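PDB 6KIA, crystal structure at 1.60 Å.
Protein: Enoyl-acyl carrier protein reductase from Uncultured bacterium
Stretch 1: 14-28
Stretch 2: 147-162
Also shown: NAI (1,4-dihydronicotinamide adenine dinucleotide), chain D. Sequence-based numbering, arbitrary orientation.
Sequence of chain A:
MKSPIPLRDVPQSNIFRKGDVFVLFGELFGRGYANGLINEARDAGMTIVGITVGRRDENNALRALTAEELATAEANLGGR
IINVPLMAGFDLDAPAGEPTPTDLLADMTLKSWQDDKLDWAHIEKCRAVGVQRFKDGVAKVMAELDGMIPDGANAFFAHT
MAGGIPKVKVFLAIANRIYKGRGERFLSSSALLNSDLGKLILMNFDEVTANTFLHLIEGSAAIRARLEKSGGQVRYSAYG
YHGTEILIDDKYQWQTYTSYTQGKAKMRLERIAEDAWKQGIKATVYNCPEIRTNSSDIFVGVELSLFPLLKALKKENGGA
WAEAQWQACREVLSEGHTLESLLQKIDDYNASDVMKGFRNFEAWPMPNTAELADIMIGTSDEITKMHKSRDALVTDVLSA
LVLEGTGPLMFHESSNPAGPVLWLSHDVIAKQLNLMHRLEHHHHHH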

# COMPACT_ATOMS: atom_id res chain seq x y z
N ASN A 14 -20.17 -13.10 -5.47
CA ASN A 14 -20.33 -11.67 -5.61
C ASN A 14 -21.73 -11.24 -5.21
O ASN A 14 -22.72 -11.79 -5.68
CB ASN A 14 -20.06 -11.18 -7.04
CG ASN A 14 -20.54 -9.73 -7.25
OD1 ASN A 14 -20.02 -8.81 -6.61
ND2 ASN A 14 -21.48 -9.53 -8.16
N ILE A 15 -21.81 -10.23 -4.36
CA ILE A 15 -23.10 -9.67 -3.95
C ILE A 15 -23.37 -8.28 -4.53
O ILE A 15 -24.46 -7.72 -4.34
CB ILE A 15 -23.21 -9.58 -2.43
CG1 ILE A 15 -22.18 -8.58 -1.87
CG2 ILE A 15 -23.02 -10.95 -1.80
CD1 ILE A 15 -22.34 -8.31 -0.39
N PHE A 16 -22.38 -7.69 -5.19
CA PHE A 16 -22.49 -6.30 -5.62
C PHE A 16 -23.11 -6.17 -7.01
O PHE A 16 -22.84 -6.97 -7.93
CB PHE A 16 -21.11 -5.61 -5.56
CG PHE A 16 -20.50 -5.62 -4.18
CD1 PHE A 16 -20.96 -4.74 -3.20
CD2 PHE A 16 -19.48 -6.51 -3.85
CE1 PHE A 16 -20.43 -4.76 -1.92
CE2 PHE A 16 -18.94 -6.53 -2.55
CZ PHE A 16 -19.43 -5.63 -1.59
N ARG A 17 -23.98 -5.18 -7.14
CA ARG A 17 -24.80 -5.00 -8.33
C ARG A 17 -24.96 -3.51 -8.62
O ARG A 17 -24.56 -2.69 -7.80
CB ARG A 17 -26.17 -5.66 -8.13
CG ARG A 17 -26.57 -6.63 -9.22
CD ARG A 17 -27.46 -7.74 -8.69
NE ARG A 17 -26.81 -9.05 -8.78
CZ ARG A 17 -26.41 -9.76 -7.73
NH1 ARG A 17 -26.63 -9.31 -6.50
NH2 ARG A 17 -25.82 -10.93 -7.91
N LYS A 18 -25.55 -3.17 -9.76
CA LYS A 18 -26.02 -1.81 -10.02
C LYS A 18 -26.78 -1.21 -8.83
O LYS A 18 -27.68 -1.85 -8.28
CB LYS A 18 -26.94 -1.80 -11.24
CG LYS A 18 -27.16 -0.44 -11.89
CD LYS A 18 -28.31 -0.50 -12.88
CE LYS A 18 -29.56 -1.11 -12.23
NZ LYS A 18 -30.65 -1.33 -13.22
N GLY A 19 -26.40 0.01 -8.44
CA GLY A 19 -27.04 0.69 -7.33
C GLY A 19 -26.23 0.62 -6.05
O GLY A 19 -26.38 1.49 -5.18
N ASP A 20 -25.42 -0.42 -5.92
CA ASP A 20 -24.51 -0.54 -4.78
C ASP A 20 -23.38 0.47 -4.96
O ASP A 20 -23.09 0.86 -6.09
CB ASP A 20 -23.98 -1.96 -4.64
CG ASP A 20 -25.09 -2.95 -4.32
OD1 ASP A 20 -26.11 -2.54 -3.71
OD2 ASP A 20 -24.96 -4.13 -4.69
N VAL A 21 -22.76 0.89 -3.87
CA VAL A 21 -21.86 2.04 -3.91
C VAL A 21 -20.46 1.66 -3.45
O VAL A 21 -20.29 1.06 -2.40
CB VAL A 21 -22.37 3.19 -3.03
CG1 VAL A 21 -21.44 4.41 -3.10
CG2 VAL A 21 -23.79 3.60 -3.48
N PHE A 22 -19.48 1.98 -4.28
CA PHE A 22 -18.08 1.73 -3.97
C PHE A 22 -17.40 3.04 -3.61
O PHE A 22 -17.44 3.99 -4.39
CB PHE A 22 -17.38 1.07 -5.16
CG PHE A 22 -15.92 0.79 -4.93
CD1 PHE A 22 -14.96 1.75 -5.22
CD2 PHE A 22 -15.50 -0.45 -4.46
CE1 PHE A 22 -13.60 1.49 -5.01
CE2 PHE A 22 -14.16 -0.73 -4.26
CZ PHE A 22 -13.20 0.24 -4.53
N VAL A 23 -16.79 3.10 -2.43
CA VAL A 23 -16.19 4.33 -1.96
C VAL A 23 -14.68 4.17 -1.85
O VAL A 23 -14.21 3.35 -1.07
CB VAL A 23 -16.74 4.76 -0.60
CG1 VAL A 23 -16.12 6.10 -0.18
CG2 VAL A 23 -18.26 4.90 -0.66
N LEU A 24 -13.94 4.93 -2.64
CA LEU A 24 -12.48 4.90 -2.59
C LEU A 24 -12.00 5.85 -1.52
O LEU A 24 -12.09 7.06 -1.68
CB LEU A 24 -11.87 5.23 -3.96
CG LEU A 24 -10.35 4.99 -4.01
CD1 LEU A 24 -10.01 3.50 -3.84
CD2 LEU A 24 -9.73 5.58 -5.28
N PHE A 25 -11.51 5.28 -0.42
CA PHE A 25 -11.07 6.08 0.71
C PHE A 25 -9.55 6.28 0.62
O PHE A 25 -8.76 5.63 1.31
CB PHE A 25 -11.49 5.42 2.03
CG PHE A 25 -11.45 6.36 3.22
CD1 PHE A 25 -12.48 7.27 3.43
CD2 PHE A 25 -10.36 6.37 4.08
CE1 PHE A 25 -12.45 8.15 4.50
CE2 PHE A 25 -10.33 7.26 5.18
CZ PHE A 25 -11.37 8.14 5.38
N GLY A 26 -9.18 7.18 -0.29
CA GLY A 26 -7.80 7.43 -0.71
C GLY A 26 -7.87 7.98 -2.13
O GLY A 26 -8.93 7.95 -2.75
N GLU A 27 -6.74 8.47 -2.65
CA GLU A 27 -6.72 8.98 -4.03
C GLU A 27 -6.13 7.94 -4.98
O GLU A 27 -5.29 7.14 -4.59
CB GLU A 27 -5.93 10.29 -4.13
CG GLU A 27 -6.57 11.44 -3.35
CD GLU A 27 -5.91 12.78 -3.61
OE1 GLU A 27 -4.68 12.81 -3.87
OE2 GLU A 27 -6.64 13.79 -3.60
N LEU A 28 -6.62 7.96 -6.22
CA LEU A 28 -6.24 7.02 -7.24
C LEU A 28 -5.12 7.61 -8.09
O LEU A 28 -5.28 8.71 -8.65
CB LEU A 28 -7.45 6.69 -8.12
CG LEU A 28 -7.18 5.65 -9.19
CD1 LEU A 28 -6.89 4.29 -8.53
CD2 LEU A 28 -8.42 5.55 -10.10
N GLY A 147 -26.44 10.60 2.01
CA GLY A 147 -27.52 10.96 1.11
C GLY A 147 -27.44 10.29 -0.25
O GLY A 147 -28.40 10.29 -1.01
N MET A 148 -26.28 9.71 -0.55
CA MET A 148 -26.03 9.08 -1.84
C MET A 148 -26.21 7.56 -1.85
O MET A 148 -26.21 6.95 -2.92
CB MET A 148 -24.60 9.39 -2.31
CG MET A 148 -24.21 10.84 -2.25
SD MET A 148 -22.51 10.94 -2.87
CE MET A 148 -22.02 12.55 -2.27
N ILE A 149 -26.32 6.93 -0.69
CA ILE A 149 -26.44 5.49 -0.61
C ILE A 149 -27.85 5.12 -0.12
O ILE A 149 -28.20 5.33 1.04
CB ILE A 149 -25.36 4.87 0.32
CG1 ILE A 149 -23.97 5.43 -0.02
CG2 ILE A 149 -25.37 3.34 0.25
CD1 ILE A 149 -22.89 4.95 0.92
N PRO A 150 -28.69 4.58 -1.02
CA PRO A 150 -30.09 4.36 -0.60
C PRO A 150 -30.22 3.18 0.36
O PRO A 150 -29.33 2.31 0.40
CB PRO A 150 -30.82 4.07 -1.92
CG PRO A 150 -29.73 3.55 -2.86
CD PRO A 150 -28.45 4.21 -2.43
N ASP A 151 -31.30 3.17 1.15
CA ASP A 151 -31.66 1.99 1.91
C ASP A 151 -31.65 0.78 1.00
O ASP A 151 -32.18 0.83 -0.12
CB ASP A 151 -33.07 2.10 2.53
CG ASP A 151 -33.17 3.16 3.61
OD1 ASP A 151 -32.13 3.65 4.05
OD2 ASP A 151 -34.32 3.48 4.03
N GLY A 152 -31.13 -0.33 1.50
CA GLY A 152 -31.15 -1.55 0.72
C GLY A 152 -29.87 -1.76 -0.07
O GLY A 152 -29.63 -2.85 -0.56
N ALA A 153 -29.06 -0.73 -0.22
CA ALA A 153 -27.81 -0.89 -0.97
C ALA A 153 -26.72 -1.60 -0.18
O ALA A 153 -26.72 -1.64 1.05
CB ALA A 153 -27.32 0.43 -1.44
N ASN A 154 -25.80 -2.18 -0.94
CA ASN A 154 -24.54 -2.67 -0.39
C ASN A 154 -23.52 -1.57 -0.53
O ASN A 154 -23.57 -0.81 -1.49
CB ASN A 154 -24.07 -3.93 -1.12
CG ASN A 154 -25.05 -5.09 -0.99
OD1 ASN A 154 -25.73 -5.21 0.02
ND2 ASN A 154 -25.09 -5.95 -2.00
N ALA A 155 -22.61 -1.46 0.44
CA ALA A 155 -21.55 -0.47 0.37
C ALA A 155 -20.18 -1.15 0.59
O ALA A 155 -20.01 -2.01 1.47
CB ALA A 155 -21.78 0.65 1.39
N PHE A 156 -19.22 -0.71 -0.20
CA PHE A 156 -17.85 -1.24 -0.21
C PHE A 156 -16.94 -0.04 -0.00
O PHE A 156 -16.78 0.80 -0.89
CB PHE A 156 -17.60 -1.93 -1.57
CG PHE A 156 -16.33 -2.75 -1.67
CD1 PHE A 156 -16.31 -3.90 -2.45
CD2 PHE A 156 -15.21 -2.45 -0.91
CE1 PHE A 156 -15.14 -4.69 -2.55
CE2 PHE A 156 -14.04 -3.23 -1.01
CZ PHE A 156 -14.03 -4.34 -1.82
N PHE A 157 -16.35 0.05 1.19
CA PHE A 157 -15.42 1.14 1.51
C PHE A 157 -14.01 0.61 1.35
O PHE A 157 -13.61 -0.29 2.09
CB PHE A 157 -15.62 1.65 2.95
CG PHE A 157 -16.95 2.33 3.19
CD1 PHE A 157 -17.10 3.69 2.99
CD2 PHE A 157 -18.01 1.60 3.66
CE1 PHE A 157 -18.31 4.32 3.24
CE2 PHE A 157 -19.22 2.20 3.92
CZ PHE A 157 -19.39 3.58 3.69
N ALA A 158 -13.26 1.13 0.37
CA ALA A 158 -11.91 0.63 0.11
C ALA A 158 -10.83 1.63 0.57
O ALA A 158 -10.60 2.68 -0.05
CB ALA A 158 -11.75 0.31 -1.39
N HIS A 159 -10.18 1.31 1.68
CA HIS A 159 -9.13 2.16 2.25
C HIS A 159 -7.82 1.91 1.53
O HIS A 159 -7.49 0.76 1.27
CB HIS A 159 -9.01 1.84 3.74
CG HIS A 159 -7.91 2.54 4.46
ND1 HIS A 159 -6.61 2.08 4.45
CD2 HIS A 159 -7.92 3.60 5.31
CE1 HIS A 159 -5.86 2.86 5.21
NE2 HIS A 159 -6.63 3.79 5.74
N THR A 160 -7.08 2.97 1.21
CA THR A 160 -5.81 2.81 0.51
C THR A 160 -4.70 3.62 1.16
O THR A 160 -3.56 3.58 0.70
CB THR A 160 -5.88 3.27 -0.98
OG1 THR A 160 -6.06 4.69 -1.01
CG2 THR A 160 -7.00 2.56 -1.74
N MET A 161 -5.03 4.39 2.19
CA MET A 161 -4.11 5.42 2.67
C MET A 161 -2.88 4.86 3.35
O MET A 161 -2.99 4.01 4.23
CB MET A 161 -4.81 6.36 3.65
CG MET A 161 -6.01 7.06 3.06
SD MET A 161 -6.83 8.14 4.23
CE MET A 161 -8.02 8.98 3.16
N ALA A 162 -1.73 5.37 2.94
CA ALA A 162 -0.45 5.10 3.59
C ALA A 162 0.45 6.29 3.32
O ALA A 162 0.43 6.84 2.22
CB ALA A 162 0.18 3.80 3.05
PA NAI D . -0.07 5.11 -4.21
O1A NAI D . -0.77 5.01 -5.53
O2A NAI D . 0.93 6.23 -4.04
O5B NAI D . -1.20 5.15 -3.09
C5B NAI D . -0.96 5.85 -1.88
C4B NAI D . -2.40 6.08 -1.31
O4B NAI D . -2.17 6.73 0.08
C3B NAI D . -3.09 6.91 -2.01
O3B NAI D . -4.52 6.50 -2.11
C2B NAI D . -2.96 8.35 -1.22
O2B NAI D . -4.05 9.24 -1.65
C1B NAI D . -3.00 8.02 0.02
N9A NAI D . -2.21 8.94 0.86
C8A NAI D . -0.90 9.23 0.97
N7A NAI D . -0.76 10.16 1.91
C5A NAI D . -1.99 10.45 2.39
C6A NAI D . -2.34 11.37 3.38
N6A NAI D . -1.58 12.28 4.19
N1A NAI D . -3.64 11.50 3.70
C2A NAI D . -4.58 10.74 3.05
N3A NAI D . -4.24 9.82 2.08
C4A NAI D . -2.91 9.70 1.75
O3 NAI D . 0.77 3.72 -3.88
PN NAI D . 0.23 2.26 -3.46
O1N NAI D . -0.73 1.74 -4.49
O2N NAI D . 1.50 1.44 -3.33
O5D NAI D . -0.49 2.42 -2.04
C5D NAI D . -1.83 2.01 -1.84
C4D NAI D . -1.85 1.03 -0.65
O4D NAI D . -1.25 -0.09 -1.01
C3D NAI D . -1.02 1.58 0.51
O3D NAI D . -1.69 1.48 1.72
C2D NAI D . 0.18 0.61 0.51
O2D NAI D . 0.84 0.65 1.83
C1D NAI D . -0.35 -0.55 0.20
N1N NAI D . 0.62 -1.53 -0.28
C2N NAI D . 1.61 -1.20 -1.18
C3N NAI D . 2.56 -2.16 -1.56
C7N NAI D . 3.65 -1.83 -2.59
O7N NAI D . 4.64 -2.54 -2.69
N7N NAI D . 3.48 -0.70 -3.42
C4N NAI D . 2.51 -3.46 -1.08
C5N NAI D . 1.47 -3.80 -0.21
C6N NAI D . 0.54 -2.83 0.19

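This contact is a pair of adjacent parallel strands, 21-25 and 155-159, zipped by a regular backbone ladder, tied at its start by an aspartate and opened at its end onto the bound dinucleotide. The odd residues of the first strand carry the ladder: Val21 N donates to Asn154 O (3.0 Å) and Val21 O accepts from Phe156 N (3.0 Å), a pattern that Val23 and Phe25 repeat until Thr160 N reaches Phe25 O at 3.1 Å. Phe22 and Leu24 direct their own N and O away from this partner, as parallel register requires.

Before the ladder begins, each stretch makes a type II turn, Arg17 to Asp20 and Pro150 to Ala153, with Gly19 and Gly152 at positive phi, where a CB would jam against the preceding carbonyl. Asp20 then serves both sides. Its OD1 accepts from Asn154 N at 2.8 Å, nearly straight, extending the ladder with a side chain, while its OD2 takes Arg17 N at 2.8 Å and so braces its own turn.

Side chains alternate between the two faces. On one, Phe156 lies between two phenylalanines, with Phe22 CD2 over a face of its ring, 3.7 Å from Phe156 CG, and Phe16 CZ 3.7 Å from Phe156 CD1. Small Ala158 accepts the tip of Phe22, CZ to CB 3.5 Å. The other face pairs Val23 CB with Phe157 CD1 at 3.8 Å, and Met161 CE meets Phe25 CE2 at 3.5 Å.

Where the strands end, Gly26 is obligatory in this geometry: a CB would fall 1.8 Å from Thr160 OG1. That hydroxyl instead donates to NAI O3B at 2.6 Å, and the same O3B donates to Glu27 O at 2.7 Å, so both stretches converge on one ribose.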